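Local coordinates for AcrH (Aeromonas hydrophila, PDB 3WXX), which serves as the type III secretion chaperone of the translocator AopB, binding it in a one-to-one complex, at the interface of chains A and B. Residues are numbered along the deposited sequence; one frame, centred on the assembly and turned at random. Chains: chain A, AcrH; chain B, AopB.

Contact 1: the interface of chains A and B. Residues chain A 50, 53-54, 57, 63, 66, 70; chain B 33, 147, 150-151.
B:Val151, the last residue of helix 126-151 of AopB, sets its two methyl groups against helix 42-55 of AcrH. AcrH is a class II chaperone of the tetratricopeptide-repeat type, built from antiparallel helix pairs. B:Val151 buries 77 Å² here, far more than B:Ala147 or B:Ile150. Its CG1 is anti to the backbone N (chi1 161°), and the two branches reach different parts of the chaperone helix. CG2 presses on CB of A:Cys53 at 3.4 Å. CG1 lies 3.8 Å from CB of A:Gln50 and also meets A:Val54. There the CG2 branch of A:Val54 does the touching, and the two valine side chains stand roughly at right angles.

The carbonyl of B:Val151 is taken by A:Gln50. The glutamine chain runs extended beyond CG, which carries its amide past the valine methyls to the helix end. NE2 donates to O of B:Val151 at 3.0 Å, with 160° at the hydrogen. The acceptor lies near the amide plane of the glutamine, but the donor is tilted 33° from the carbonyl plane. This bond serves a backbone carbonyl at the C-terminal end of the helix.

The guanidinium of A:Arg70 comes to the same end, with CA of B:Val151 and CD2 of A:Leu66 at its edge. NH2 is 2.7 Å from O of B:Ile150, yet its N-H points elsewhere and no hydrogen bond is formed as modelled. Its positive charge could still suit the carbonyl-rich helix end.

One turn back, CB of B:Ala147 touches CB of A:His57 at 3.6 Å and CZ at the tip of A:Phe63 at 4.0 Å. A:Cys53 places SG over the centre of one face of the phenylalanine ring, within the chaperone. That sulfur is a second-shell support for the ring that meets the alanine.

Contact 2: the interface of chains A and B. Residues chain A 9-10, 57-58, 85, 89; chain B 97, 101, 135, 140, 143-144.
A:Tyr58 and B:Asn97 meet face to face, with the asparagine amide stacked on the phenol ring and the two planes 20° apart. CB of B:Asn97 sits over the ring centre, 3.7 Å from the centroid, as a CH-pi contact. The amide carbon and nitrogen extend over the CG and CD2 side of the ring. The opposite face of A:Tyr58 is taken by the imidazole of A:His57, near the rim.

The A:His57 ring is thus sandwiched. One face has CE2 of A:Tyr58. The other has CA of B:Ala144, 3.9 Å from the ring centroid. CB of B:Ala143 lies at the imidazole edge, 3.7 Å from CD2. The ring reaches this place with CG between its own backbone N and carbonyl carbon (chi1 64°).

The hydroxyl of A:Tyr85 also lies at the imidazole edge, in its plane. This OH donates to the carbonyl O of A:His57 at 2.5 Å, nearly in line with the C=O, and this O lies at the edge of the phenol ring. The same hydroxyl touches CB of B:Ala143.

The far end of A:Tyr58 meets AopB as well. SE of selenomethionine B:Met101 is 3.7 Å from CE1 of A:Tyr58, and the side chain crosses the ring at a slant. The tyrosine OH reaches CA of B:Gly140. That glycine gives its backbone N to O of A:Gln10 at 2.9 Å, backbone to backbone. Nearby, A:Leu9 packs its CD1 branch on CB of B:Ala144.

The site joins several elements. A:His57 and A:Tyr58 lie between helices 42-55 and 60-72 of AcrH, with helix 3-11 and helix 76-89 also contributing. AopB supplies helix 126-151 and helix 91-113.

Contact 1: the interface of chains A and B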
ATOM      1  N   GLN A  50      -4.638  -8.719  -0.673  1.00 43.04           N
ATOM      2  CA  GLN A  50      -5.451  -7.523  -0.592  1.00 47.82           C
ATOM      3  C   GLN A  50      -6.169  -7.437   0.744  1.00 51.29           C
ATOM      4  O   GLN A  50      -6.366  -6.348   1.264  1.00 55.79           O
ATOM      5  CB  GLN A  50      -6.486  -7.471  -1.696  1.00 47.94           C
ATOM      6  CG  GLN A  50      -5.928  -7.235  -3.082  1.00 54.81           C
ATOM      7  CD  GLN A  50      -7.032  -7.244  -4.120  1.00 56.87           C
ATOM      8  OE1 GLN A  50      -7.532  -8.290  -4.482  1.00 59.24           O
ATOM      9  NE2 GLN A  50      -7.464  -6.064  -4.540  1.00 57.79           N
ATOM     10  N   CYS A  53      -3.558  -6.630   3.588  1.00 37.75           N
ATOM     11  CA  CYS A  53      -3.132  -5.263   3.548  1.00 35.45           C
ATOM     12  C   CYS A  53      -4.161  -4.339   4.124  1.00 38.34           C
ATOM     13  O   CYS A  53      -3.844  -3.322   4.712  1.00 43.14           O
ATOM     14  CB  CYS A  53      -2.798  -4.847   2.126  1.00 35.40           C
ATOM     15  SG  CYS A  53      -1.279  -5.570   1.520  1.00 37.00           S
ATOM     16  N   VAL A  54      -5.417  -4.677   3.943  1.00 47.76           N
ATOM     17  CA  VAL A  54      -6.510  -3.883   4.525  1.00 49.85           C
ATOM     18  C   VAL A  54      -6.639  -4.153   6.040  1.00 46.15           C
ATOM     19  O   VAL A  54      -6.919  -3.250   6.792  1.00 44.48           O
ATOM     20  CB  VAL A  54      -7.825  -4.169   3.772  1.00 53.33           C
ATOM     21  CG1 VAL A  54      -9.019  -3.716   4.576  1.00 61.55           C
ATOM     22  CG2 VAL A  54      -7.815  -3.497   2.409  1.00 55.42           C
ATOM     23  N   HIS A  57      -2.515  -2.358   7.738  1.00 38.01           N
ATOM     24  CA  HIS A  57      -1.991  -1.591   6.648  1.00 43.18           C
ATOM     25  C   HIS A  57      -0.630  -1.019   6.984  1.00 39.40           C
ATOM     26  O   HIS A  57      -0.164  -0.070   6.328  1.00 33.69           O
ATOM     27  CB  HIS A  57      -2.999  -0.510   6.201  1.00 43.74           C
ATOM     28  CG  HIS A  57      -3.289   0.548   7.234  1.00 47.44           C
ATOM     29  ND1 HIS A  57      -4.279   0.421   8.181  1.00 46.43           N
ATOM     30  CD2 HIS A  57      -2.756   1.776   7.427  1.00 51.33           C
ATOM     31  CE1 HIS A  57      -4.345   1.517   8.915  1.00 45.01           C
ATOM     32  NE2 HIS A  57      -3.443   2.363   8.467  1.00 50.93           N
ATOM     33  N   PHE A  63       2.407  -6.177   1.943  1.00 39.79           N
ATOM     34  CA  PHE A  63       2.680  -5.400   0.733  1.00 38.38           C
ATOM     35  C   PHE A  63       3.705  -6.028  -0.160  1.00 38.12           C
ATOM     36  O   PHE A  63       3.615  -5.930  -1.360  1.00 37.56           O
ATOM     37  CB  PHE A  63       2.995  -3.948   1.093  1.00 35.08           C
ATOM     38  CG  PHE A  63       1.797  -3.263   1.676  1.00 34.28           C
ATOM     39  CD1 PHE A  63       0.784  -2.735   0.815  1.00 33.49           C
ATOM     40  CD2 PHE A  63       1.570  -3.282   3.024  1.00 28.65           C
ATOM     41  CE1 PHE A  63      -0.368  -2.170   1.338  1.00 29.45           C
ATOM     42  CE2 PHE A  63       0.413  -2.695   3.549  1.00 32.22           C
ATOM     43  CZ  PHE A  63      -0.550  -2.130   2.706  1.00 28.43           C
ATOM     44  N   LEU A  66       1.484  -8.763  -1.783  1.00 35.11           N
ATOM     45  CA  LEU A  66       0.629  -8.112  -2.748  1.00 39.97           C
ATOM     46  C   LEU A  66       1.409  -7.821  -4.026  1.00 39.21           C
ATOM     47  O   LEU A  66       0.942  -8.067  -5.159  1.00 33.11           O
ATOM     48  CB  LEU A  66       0.036  -6.818  -2.178  1.00 41.78           C
ATOM     49  CG  LEU A  66      -1.037  -6.108  -3.022  1.00 42.30           C
ATOM     50  CD1 LEU A  66      -2.332  -6.910  -3.142  1.00 42.65           C
ATOM     51  CD2 LEU A  66      -1.341  -4.753  -2.404  1.00 44.44           C
ATOM     52  N   ARG A  70       1.120  -9.308  -8.005  1.00 53.40           N
ATOM     53  CA  ARG A  70       0.878  -8.402  -9.113  1.00 51.22           C
ATOM     54  C   ARG A  70       1.941  -8.549 -10.200  1.00 50.82           C
ATOM     55  O   ARG A  70       1.625  -8.593 -11.379  1.00 61.16           O
ATOM     56  CB  ARG A  70       0.857  -6.956  -8.609  1.00 55.91           C
ATOM     57  CG  ARG A  70      -0.498  -6.325  -8.440  1.00 55.56           C
ATOM     58  CD  ARG A  70      -0.221  -5.290  -7.390  1.00 56.30           C
ATOM     59  NE  ARG A  70      -1.123  -4.848  -6.353  1.00 59.85           N
ATOM     60  CZ  ARG A  70      -2.162  -4.082  -6.529  1.00 49.54           C
ATOM     61  NH1 ARG A  70      -2.580  -3.856  -7.733  1.00 68.89           N
ATOM     62  NH2 ARG A  70      -2.860  -3.670  -5.516  1.00 45.51           N
TER
ATOM     63  N   GLN B  33     -13.051  -7.192   3.168  1.00 65.42           N
ATOM     64  CA  GLN B  33     -13.540  -6.572   1.924  1.00 76.47           C
ATOM     65  C   GLN B  33     -14.920  -5.903   2.118  1.00 75.22           C
ATOM     66  O   GLN B  33     -15.449  -5.281   1.198  1.00 78.06           O
ATOM     67  CB  GLN B  33     -13.572  -7.590   0.747  1.00 85.52           C
ATOM     68  CG  GLN B  33     -12.202  -8.157   0.268  1.00101.51           C
ATOM     69  CD  GLN B  33     -11.035  -7.141   0.124  1.00 97.45           C
ATOM     70  OE1 GLN B  33     -10.777  -6.581  -0.959  1.00 88.19           O
ATOM     71  NE2 GLN B  33     -10.319  -6.924   1.221  1.00 92.57           N
ATOM     72  N   ALA B 147      -3.264   3.151   1.797  1.00 34.40           N
ATOM     73  CA  ALA B 147      -3.217   1.724   1.577  1.00 37.73           C
ATOM     74  C   ALA B 147      -4.456   1.258   0.815  1.00 38.63           C
ATOM     75  O   ALA B 147      -4.361   0.381  -0.034  1.00 37.82           O
ATOM     76  CB  ALA B 147      -3.089   0.987   2.894  1.00 39.60           C
ATOM     77  N   ILE B 150      -4.004   1.734  -2.808  1.00 43.58           N
ATOM     78  CA  ILE B 150      -3.037   0.831  -3.398  1.00 40.50           C
ATOM     79  C   ILE B 150      -3.564  -0.583  -3.448  1.00 41.48           C
ATOM     80  O   ILE B 150      -3.387  -1.275  -4.444  1.00 38.75           O
ATOM     81  CB  ILE B 150      -1.729   0.892  -2.644  1.00 43.52           C
ATOM     82  CG1 ILE B 150      -1.012   2.194  -3.022  1.00 43.38           C
ATOM     83  CG2 ILE B 150      -0.877  -0.329  -2.955  1.00 40.48           C
ATOM     84  CD1 ILE B 150       0.245   2.432  -2.223  1.00 41.15           C
ATOM     85  N   VAL B 151      -4.255  -1.003  -2.393  1.00 43.23           N
ATOM     86  CA  VAL B 151      -4.931  -2.292  -2.443  1.00 47.46           C
ATOM     87  C   VAL B 151      -5.881  -2.445  -3.643  1.00 49.67           C
ATOM     88  O   VAL B 151      -5.942  -3.529  -4.217  1.00 55.18           O
ATOM     89  CB  VAL B 151      -5.656  -2.616  -1.129  1.00 46.95           C
ATOM     90  CG1 VAL B 151      -6.710  -3.676  -1.335  1.00 48.11           C
ATOM     91  CG2 VAL B 151      -4.652  -3.133  -0.134  1.00 49.46           C
TER

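Contact 2: the interface of chains A and B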
ATOM      1  N   LEU A   9      -7.671   5.403  14.419  1.00 54.47           N
ATOM      2  CA  LEU A   9      -7.167   5.136  13.095  1.00 51.48           C
ATOM      3  C   LEU A   9      -5.911   5.959  12.875  1.00 50.55           C
ATOM      4  O   LEU A   9      -4.909   5.460  12.339  1.00 51.45           O
ATOM      5  CB  LEU A   9      -8.239   5.495  12.044  1.00 50.01           C
ATOM      6  CG  LEU A   9      -7.905   5.181  10.584  1.00 49.18           C
ATOM      7  CD1 LEU A   9      -7.788   3.688  10.370  1.00 52.52           C
ATOM      8  CD2 LEU A   9      -8.960   5.725   9.664  1.00 54.40           C
ATOM      9  N   GLN A  10      -5.997   7.204  13.326  1.00 54.13           N
ATOM     10  CA  GLN A  10      -4.937   8.171  13.206  1.00 57.38           C
ATOM     11  C   GLN A  10      -3.701   7.811  14.011  1.00 54.80           C
ATOM     12  O   GLN A  10      -2.587   8.053  13.573  1.00 51.52           O
ATOM     13  CB  GLN A  10      -5.428   9.526  13.662  1.00 59.46           C
ATOM     14  CG  GLN A  10      -4.391  10.598  13.391  1.00 71.85           C
ATOM     15  CD  GLN A  10      -4.929  12.001  13.558  1.00 77.83           C
ATOM     16  OE1 GLN A  10      -5.087  12.744  12.575  1.00 79.68           O
ATOM     17  NE2 GLN A  10      -5.231  12.373  14.809  1.00 68.59           N
ATOM     18  N   HIS A  57      -2.515  -2.358   7.738  1.00 38.01           N
ATOM     19  CA  HIS A  57      -1.991  -1.591   6.648  1.00 43.18           C
ATOM     20  C   HIS A  57      -0.630  -1.019   6.984  1.00 39.40           C
ATOM     21  O   HIS A  57      -0.164  -0.070   6.328  1.00 33.69           O
ATOM     22  CB  HIS A  57      -2.999  -0.510   6.201  1.00 43.74           C
ATOM     23  CG  HIS A  57      -3.289   0.548   7.234  1.00 47.44           C
ATOM     24  ND1 HIS A  57      -4.279   0.421   8.181  1.00 46.43           N
ATOM     25  CD2 HIS A  57      -2.756   1.776   7.427  1.00 51.33           C
ATOM     26  CE1 HIS A  57      -4.345   1.517   8.915  1.00 45.01           C
ATOM     27  NE2 HIS A  57      -3.443   2.363   8.467  1.00 50.93           N
ATOM     28  N   TYR A  58      -0.017  -1.600   8.011  1.00 41.97           N
ATOM     29  CA  TYR A  58       1.381  -1.292   8.388  1.00 47.37           C
ATOM     30  C   TYR A  58       2.365  -2.459   8.198  1.00 48.65           C
ATOM     31  O   TYR A  58       3.543  -2.221   8.274  1.00 48.44           O
ATOM     32  CB  TYR A  58       1.477  -0.727   9.813  1.00 41.05           C
ATOM     33  CG  TYR A  58       0.633   0.525  10.056  1.00 42.32           C
ATOM     34  CD1 TYR A  58       1.092   1.810   9.714  1.00 43.72           C
ATOM     35  CD2 TYR A  58      -0.618   0.423  10.654  1.00 39.90           C
ATOM     36  CE1 TYR A  58       0.293   2.952   9.944  1.00 45.49           C
ATOM     37  CE2 TYR A  58      -1.407   1.528  10.901  1.00 42.29           C
ATOM     38  CZ  TYR A  58      -0.967   2.800  10.547  1.00 46.53           C
ATOM     39  OH  TYR A  58      -1.836   3.844  10.812  1.00 46.95           O
ATOM     40  N   TYR A  85       4.749   1.394  -1.247  1.00 34.79           N
ATOM     41  CA  TYR A  85       4.194   1.521   0.101  1.00 33.03           C
ATOM     42  C   TYR A  85       4.887   0.562   1.072  1.00 32.38           C
ATOM     43  O   TYR A  85       5.185   0.926   2.164  1.00 30.86           O
ATOM     44  CB  TYR A  85       2.679   1.306   0.135  1.00 30.74           C
ATOM     45  CG  TYR A  85       2.046   1.502   1.498  1.00 27.59           C
ATOM     46  CD1 TYR A  85       1.663   2.743   1.915  1.00 27.60           C
ATOM     47  CD2 TYR A  85       1.832   0.447   2.348  1.00 26.48           C
ATOM     48  CE1 TYR A  85       1.064   2.955   3.150  1.00 28.25           C
ATOM     49  CE2 TYR A  85       1.271   0.641   3.607  1.00 26.45           C
ATOM     50  CZ  TYR A  85       0.857   1.903   4.004  1.00 28.10           C
ATOM     51  OH  TYR A  85       0.272   2.163   5.285  1.00 29.01           O
HETATM   52  N   MSE A  89       7.128   1.274   4.821  1.00 36.28           N
HETATM   53  CA  MSE A  89       6.869   0.616   6.101  1.00 43.05           C
HETATM   54  C   MSE A  89       8.046  -0.192   6.582  1.00 45.92           C
HETATM   55  O   MSE A  89       8.037  -0.714   7.691  1.00 47.44           O
HETATM   56  CB  MSE A  89       5.670  -0.342   5.994  1.00 45.87           C
HETATM   57  CG  MSE A  89       4.373   0.345   5.590  1.00 46.96           C
HETATM   58 SE   MSE A  89       3.813   1.604   7.008  1.00 60.11          SE
HETATM   59  CE  MSE A  89       4.483   3.324   6.337  1.00 50.78           C
TER
ATOM     60  N   ASN B  97       3.730   1.043  14.745  1.00 52.50           N
ATOM     61  CA  ASN B  97       3.132   1.703  13.623  1.00 52.70           C
ATOM     62  C   ASN B  97       3.406   3.180  13.650  1.00 48.47           C
ATOM     63  O   ASN B  97       3.704   3.781  12.592  1.00 56.10           O
ATOM     64  CB  ASN B  97       1.617   1.391  13.590  1.00 50.93           C
ATOM     65  CG  ASN B  97       1.340  -0.088  13.404  1.00 45.43           C
ATOM     66  OD1 ASN B  97       2.264  -0.886  13.146  1.00 47.47           O
ATOM     67  ND2 ASN B  97       0.101  -0.474  13.584  1.00 44.34           N
HETATM   68  N   MSE B 101       5.665   5.362  10.770  1.00 47.68           N
HETATM   69  CA  MSE B 101       5.225   6.580  10.103  1.00 51.60           C
HETATM   70  C   MSE B 101       6.217   7.672  10.363  1.00 49.24           C
HETATM   71  O   MSE B 101       6.508   8.480   9.480  1.00 42.72           O
HETATM   72  CB  MSE B 101       3.834   6.948  10.565  1.00 52.10           C
HETATM   73  CG  MSE B 101       2.831   5.931  10.053  1.00 52.43           C
HETATM   74 SE   MSE B 101       1.004   6.522  10.518  1.00 57.64          SE
HETATM   75  CE  MSE B 101       0.799   7.068   8.675  1.00 61.44           C
ATOM     76  N   ILE B 135       0.394  10.962   4.880  1.00 40.75           N
ATOM     77  CA  ILE B 135       0.912  10.586   6.225  1.00 44.39           C
ATOM     78  C   ILE B 135       1.456  11.774   7.006  1.00 45.24           C
ATOM     79  O   ILE B 135       1.176  11.913   8.194  1.00 47.04           O
ATOM     80  CB  ILE B 135       1.964   9.472   6.125  1.00 41.54           C
ATOM     81  CG1 ILE B 135       1.262   8.160   5.706  1.00 39.76           C
ATOM     82  CG2 ILE B 135       2.738   9.370   7.414  1.00 39.96           C
ATOM     83  CD1 ILE B 135       2.177   6.984   5.513  1.00 41.05           C
ATOM     84  N   GLY B 140      -2.008   8.277  10.694  1.00 42.72           N
ATOM     85  CA  GLY B 140      -2.666   6.996  10.456  1.00 43.09           C
ATOM     86  C   GLY B 140      -3.873   7.033   9.527  1.00 45.61           C
ATOM     87  O   GLY B 140      -4.166   6.032   8.857  1.00 50.37           O
ATOM     88  N   ALA B 143      -2.247   7.050   6.082  1.00 41.78           N
ATOM     89  CA  ALA B 143      -1.787   5.715   5.736  1.00 42.04           C
ATOM     90  C   ALA B 143      -2.972   4.857   5.330  1.00 38.29           C
ATOM     91  O   ALA B 143      -2.913   4.164   4.328  1.00 33.94           O
ATOM     92  CB  ALA B 143      -1.075   5.065   6.904  1.00 43.58           C
ATOM     93  N   ALA B 144      -4.018   4.888   6.151  1.00 36.76           N
ATOM     94  CA  ALA B 144      -5.220   4.124   5.871  1.00 40.09           C
ATOM     95  C   ALA B 144      -5.743   4.357   4.459  1.00 39.83           C
ATOM     96  O   ALA B 144      -5.749   3.456   3.649  1.00 39.15           O
ATOM     97  CB  ALA B 144      -6.305   4.476   6.860  1.00 44.13           C
TER

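Contact 1 and contact 2 have C-alpha centres about 12 Å apart and share A:His57. Both use helix 126-151 of AopB, a segment that overlaps two predicted transmembrane stretches. Contact 1 takes its C-terminal end, and contact 2 takes residues further back. On AcrH, helices 42-55 and 60-72 serve contact 1, while contact 2 adds the N-terminal helix 3-11 and helix 76-89. Contact 2 also brings in AopB helix 91-113. The chaperone therefore follows one apolar helix over several turns. This suggests that AcrH shields a membrane-inserting part of AopB before secretion.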